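Sister chromatid cohesion protein (Chaetomium thermophilum, PDB 5T8V) probably helps to load the cohesin ring onto chromatin, the part described here being the C-terminal, HEAT-repeat portion of this Scc2-family cohesin loader. Local coordinates at residues L433-L438 with K449-E454; E454-M459 with G611-I616. All coordinates share one frame; numbering follows the deposited sequence.

Overall arrangement
Following the chain from the N terminus, contact 1 closes first, where helix 423-440 meets helix 446-474 across the short connection between them. Helix 446-474 then goes on directly to contact 2, where its residues 454-459 meet helix 610-619 after a mostly helical excursion of some 150 residues. The two closures therefore follow one another in series, sharing Glu454 and the long helix 446-474, and their centres lie about 9 Å apart. They also touch through apolar side chains, Leu453 packing on Ile616. Contact 1 joins sequence neighbours in the helical array; contact 2 adds a distant helix to the same pair.

Contact 1: residues L433-L438 with K449-E454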
loop_
_atom_site.group_PDB
_atom_site.type_symbol
_atom_site.label_atom_id
_atom_site.label_comp_id
_atom_site.label_asym_id
_atom_site.label_seq_id
_atom_site.Cartn_x
_atom_site.Cartn_y
_atom_site.Cartn_z
ATOM N N LEU A 433 12.194 -15.437 -13.687
ATOM C CA LEU A 433 11.229 -16.266 -14.405
ATOM C C LEU A 433 10.578 -17.274 -13.470
ATOM O O LEU A 433 9.365 -17.512 -13.539
ATOM C CB LEU A 433 11.912 -16.984 -15.567
ATOM C CG LEU A 433 12.499 -16.095 -16.667
ATOM C CD1 LEU A 433 13.257 -16.940 -17.682
ATOM C CD2 LEU A 433 11.412 -15.274 -17.352
ATOM N N MET A 434 11.369 -17.867 -12.574
ATOM C CA MET A 434 10.828 -18.868 -11.666
ATOM C C MET A 434 9.849 -18.250 -10.675
ATOM O O MET A 434 8.804 -18.842 -10.378
ATOM C CB MET A 434 11.968 -19.567 -10.935
ATOM C CG MET A 434 11.519 -20.730 -10.070
ATOM S SD MET A 434 12.880 -21.809 -9.615
ATOM C CE MET A 434 13.277 -22.539 -11.205
ATOM N N MET A 435 10.164 -17.063 -10.150
ATOM C CA MET A 435 9.267 -16.437 -9.182
ATOM C C MET A 435 7.972 -15.981 -9.842
ATOM O O MET A 435 6.884 -16.192 -9.293
ATOM C CB MET A 435 9.967 -15.264 -8.496
ATOM C CG MET A 435 11.189 -15.673 -7.696
ATOM S SD MET A 435 10.840 -16.970 -6.493
ATOM C CE MET A 435 12.433 -17.781 -6.401
ATOM N N VAL A 436 8.064 -15.355 -11.015
ATOM C CA VAL A 436 6.854 -15.019 -11.763
ATOM C C VAL A 436 6.014 -16.272 -11.968
ATOM O O VAL A 436 4.794 -16.271 -11.756
ATOM C CB VAL A 436 7.215 -14.354 -13.104
ATOM C CG1 VAL A 436 5.966 -14.142 -13.955
ATOM C CG2 VAL A 436 7.914 -13.029 -12.863
ATOM N N GLY A 437 6.662 -17.365 -12.376
ATOM C CA GLY A 437 5.940 -18.616 -12.540
ATOM C C GLY A 437 5.219 -19.040 -11.275
ATOM O O GLY A 437 4.053 -19.438 -11.314
ATOM N N LEU A 438 5.906 -18.958 -10.130
ATOM C CA LEU A 438 5.285 -19.364 -8.871
ATOM C C LEU A 438 4.094 -18.480 -8.531
ATOM O O LEU A 438 3.090 -18.961 -7.992
ATOM C CB LEU A 438 6.311 -19.328 -7.736
ATOM C CG LEU A 438 7.380 -20.428 -7.718
ATOM C CD1 LEU A 438 8.358 -20.204 -6.571
ATOM C CD2 LEU A 438 6.755 -21.817 -7.615
ATOM N N LYS A 449 4.396 -18.202 -2.779
ATOM C CA LYS A 449 3.942 -16.924 -3.319
ATOM C C LYS A 449 4.573 -15.762 -2.564
ATOM O O LYS A 449 5.061 -14.803 -3.170
ATOM C CB LYS A 449 2.417 -16.836 -3.257
ATOM C CG LYS A 449 1.689 -17.687 -4.285
ATOM C CD LYS A 449 0.181 -17.458 -4.211
ATOM C CE LYS A 449 -0.580 -18.359 -5.173
ATOM N NZ LYS A 449 -0.225 -18.095 -6.595
ATOM N N ASN A 450 4.568 -15.831 -1.232
ATOM C CA ASN A 450 5.142 -14.756 -0.429
ATOM C C ASN A 450 6.618 -14.566 -0.745
ATOM O O ASN A 450 7.085 -13.437 -0.936
ATOM C CB ASN A 450 4.943 -15.054 1.055
ATOM C CG ASN A 450 3.487 -15.107 1.440
ATOM O OD1 ASN A 450 2.607 -14.906 0.605
ATOM N ND2 ASN A 450 3.220 -15.389 2.709
ATOM N N MET A 451 7.373 -15.662 -0.802
ATOM C CA MET A 451 8.780 -15.558 -1.168
ATOM C C MET A 451 8.934 -14.932 -2.548
ATOM O O MET A 451 9.740 -14.014 -2.744
ATOM C CB MET A 451 9.434 -16.938 -1.130
ATOM C CG MET A 451 10.948 -16.902 -1.276
ATOM S SD MET A 451 11.675 -18.528 -1.530
ATOM C CE MET A 451 11.097 -18.892 -3.184
ATOM N N ALA A 452 8.152 -15.413 -3.517
ATOM C CA ALA A 452 8.279 -14.940 -4.891
ATOM C C ALA A 452 8.020 -13.442 -4.985
ATOM O O ALA A 452 8.758 -12.715 -5.658
ATOM C CB ALA A 452 7.323 -15.712 -5.796
ATOM N N LEU A 453 6.964 -12.961 -4.328
ATOM C CA LEU A 453 6.696 -11.526 -4.317
ATOM C C LEU A 453 7.821 -10.766 -3.626
ATOM O O LEU A 453 8.288 -9.735 -4.129
ATOM C CB LEU A 453 5.360 -11.252 -3.624
ATOM C CG LEU A 453 4.116 -11.801 -4.326
ATOM C CD1 LEU A 453 2.913 -11.758 -3.399
ATOM C CD2 LEU A 453 3.832 -11.020 -5.598
ATOM N N GLU A 454 8.280 -11.270 -2.480
ATOM C CA GLU A 454 9.315 -10.576 -1.722
ATOM C C GLU A 454 10.593 -10.423 -2.538
ATOM O O GLU A 454 11.271 -9.394 -2.450
ATOM C CB GLU A 454 9.584 -11.325 -0.419
ATOM C CG GLU A 454 10.712 -10.748 0.419
ATOM C CD GLU A 454 10.656 -11.209 1.865
ATOM O OE1 GLU A 454 9.795 -12.058 2.185
ATOM O OE2 GLU A 454 11.471 -10.724 2.679
#
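Met435 lies against Ala452 where the two backbones come nearest, their CA atoms 4.7 Å apart. Its SD rests 3.8 Å from Ala452 CB, and the same methyl sits 3.6 Å from Met435 O, so the alanine fits between the thioether and the backbone of the facing helix. Beyond it the methionine's terminal CE meets Met451 CE at 3.7 Å. Two bends bring these methyls together: Met435 folds at its second torsion (chi2 -54°), whereas Met451 runs extended until its last torsion (chi3 70°) swings CE round to meet the Met435 methyl. An alanine in place of Met435 would probably leave Met451 CE without its methyl partner and open a gap over Ala452. One turn along, Leu438 CB approaches Ala452 CB at 4.2 Å. Lys449 stretches past the end of this apolar patch and hydrogen-bonds through NZ to Asn441 O, in the connection between the helices. Val387 of helix 357-391 touches both methionines, adding a third helix to the packing. The axes of segments 433-438 and 449-454 approach to 8.6 Å, with 135° between their directions; consecutive helices 423-440 and 446-474 form a roughly antiparallel helical hairpin, consistent with the HEAT-repeat architecture of the protein.

Contact 2: residues E454-M459 with G611-I616; sequences ELLGTM and GAILNI
Helix-to-helix packing between parts of the alpha-helical array far apart in sequence brings Leu456 of helix 446-474 against Ile613 and Ile616 of helix 610-619. The leucine divides its two methyls between the isoleucines: CD2 lies 3.8 Å from Ile613 CG2, and CD1 lies 4.0 Å from Ile616 CG2. Each isoleucine thus uses its short branch here. In Ile613, CG1 stands between the backbone N and carbonyl carbon (chi1 56°), while CG2, anti to the carbonyl carbon, makes the contact with the leucine. The two isoleucines are three residues apart, so they present their CG2 methyls from successive turns on one face of their helix. This fits the HEAT-repeat build of the protein, in which helices stack through apolar side chains. Val436 of helix 423-440 touches both Leu456 and Ile613, making the junction a three-helix one, and Ile463 extends the cover over Ile613. Each helix also carries a polar bond back to its own backbone: Thr458 OG1 donates to Leu455 O at 2.8 Å, in the carbonyl plane, and Asn615 ND2 donates to Gly611 O at 2.9 Å from above that carbonyl's plane. Both carbonyl oxygens also accept the usual helical N-H, from Met459 and Asn615 respectively.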
loop_
_atom_site.group_PDB
_atom_site.type_symbol
_atom_site.label_atom_id
_atom_site.label_comp_id
_atom_site.label_asym_id
_atom_site.label_seq_id
_atom_site.Cartn_x
_atom_site.Cartn_y
_atom_site.Cartn_z
ATOM N N GLU A 454 8.280 -11.270 -2.480
ATOM C CA GLU A 454 9.315 -10.576 -1.722
ATOM C C GLU A 454 10.593 -10.423 -2.538
ATOM O O GLU A 454 11.271 -9.394 -2.450
ATOM C CB GLU A 454 9.584 -11.325 -0.419
ATOM C CG GLU A 454 10.712 -10.748 0.419
ATOM C CD GLU A 454 10.656 -11.209 1.865
ATOM O OE1 GLU A 454 9.795 -12.058 2.185
ATOM O OE2 GLU A 454 11.471 -10.724 2.679
ATOM N N LEU A 455 10.940 -11.434 -3.339
ATOM C CA LEU A 455 12.149 -11.345 -4.152
ATOM C C LEU A 455 11.920 -10.522 -5.413
ATOM O O LEU A 455 12.776 -9.718 -5.797
ATOM C CB LEU A 455 12.645 -12.745 -4.520
ATOM C CG LEU A 455 13.298 -13.581 -3.414
ATOM C CD1 LEU A 455 13.863 -14.857 -4.011
ATOM C CD2 LEU A 455 14.395 -12.818 -2.674
ATOM N N LEU A 456 10.779 -10.717 -6.075
ATOM C CA LEU A 456 10.435 -9.876 -7.215
ATOM C C LEU A 456 10.492 -8.403 -6.844
ATOM O O LEU A 456 10.788 -7.559 -7.695
ATOM C CB LEU A 456 9.047 -10.245 -7.743
ATOM C CG LEU A 456 8.952 -11.558 -8.530
ATOM C CD1 LEU A 456 7.501 -11.947 -8.761
ATOM C CD2 LEU A 456 9.681 -11.451 -9.860
ATOM N N GLY A 457 10.227 -8.078 -5.581
ATOM C CA GLY A 457 10.380 -6.715 -5.113
ATOM C C GLY A 457 11.816 -6.231 -5.175
ATOM O O GLY A 457 12.100 -5.196 -5.786
ATOM N N THR A 458 12.735 -6.970 -4.549
ATOM C CA THR A 458 14.134 -6.549 -4.542
ATOM C C THR A 458 14.689 -6.484 -5.959
ATOM O O THR A 458 15.435 -5.558 -6.301
ATOM C CB THR A 458 14.976 -7.495 -3.679
ATOM O OG1 THR A 458 14.957 -8.806 -4.246
ATOM C CG2 THR A 458 14.438 -7.567 -2.262
ATOM N N MET A 459 14.337 -7.459 -6.801
ATOM C CA MET A 459 14.788 -7.424 -8.189
ATOM C C MET A 459 14.234 -6.199 -8.907
ATOM O O MET A 459 14.956 -5.522 -9.653
ATOM C CB MET A 459 14.374 -8.712 -8.909
ATOM C CG MET A 459 15.210 -9.931 -8.519
ATOM S SD MET A 459 14.826 -11.442 -9.444
ATOM C CE MET A 459 13.219 -11.829 -8.777
ATOM N N GLY A 611 8.518 -3.651 -16.191
ATOM C CA GLY A 611 7.101 -3.361 -16.261
ATOM C C GLY A 611 6.252 -4.480 -15.700
ATOM O O GLY A 611 5.572 -4.303 -14.682
ATOM N N ALA A 612 6.329 -5.657 -16.327
ATOM C CA ALA A 612 5.510 -6.784 -15.895
ATOM C C ALA A 612 5.615 -6.983 -14.389
ATOM O O ALA A 612 4.618 -6.889 -13.663
ATOM C CB ALA A 612 5.930 -8.053 -16.637
ATOM N N ILE A 613 6.830 -7.226 -13.893
ATOM C CA ILE A 613 6.961 -7.560 -12.480
ATOM C C ILE A 613 6.537 -6.383 -11.618
ATOM O O ILE A 613 5.952 -6.574 -10.543
ATOM C CB ILE A 613 8.394 -8.039 -12.157
ATOM C CG1 ILE A 613 9.435 -6.994 -12.566
ATOM C CG2 ILE A 613 8.653 -9.379 -12.850
ATOM C CD1 ILE A 613 10.873 -7.427 -12.333
ATOM N N LEU A 614 6.765 -5.154 -12.087
ATOM C CA LEU A 614 6.301 -3.994 -11.335
ATOM C C LEU A 614 4.805 -4.100 -11.072
ATOM O O LEU A 614 4.342 -3.900 -9.943
ATOM C CB LEU A 614 6.638 -2.707 -12.088
ATOM C CG LEU A 614 6.159 -1.401 -11.443
ATOM C CD1 LEU A 614 6.657 -1.268 -10.011
ATOM C CD2 LEU A 614 6.604 -0.204 -12.275
ATOM N N ASN A 615 4.033 -4.458 -12.102
ATOM C CA ASN A 615 2.605 -4.670 -11.903
ATOM C C ASN A 615 2.364 -5.714 -10.822
ATOM O O ASN A 615 1.595 -5.483 -9.882
ATOM C CB ASN A 615 1.946 -5.080 -13.221
ATOM C CG ASN A 615 1.759 -3.907 -14.162
ATOM O OD1 ASN A 615 0.648 -3.412 -14.341
ATOM N ND2 ASN A 615 2.853 -3.443 -14.754
ATOM N N ILE A 616 3.041 -6.863 -10.923
ATOM C CA ILE A 616 2.899 -7.897 -9.902
ATOM C C ILE A 616 3.103 -7.291 -8.524
ATOM O O ILE A 616 2.371 -7.598 -7.575
ATOM C CB ILE A 616 3.885 -9.052 -10.168
ATOM C CG1 ILE A 616 3.365 -9.931 -11.306
ATOM C CG2 ILE A 616 4.110 -9.891 -8.904
ATOM C CD1 ILE A 616 4.365 -10.951 -11.810
#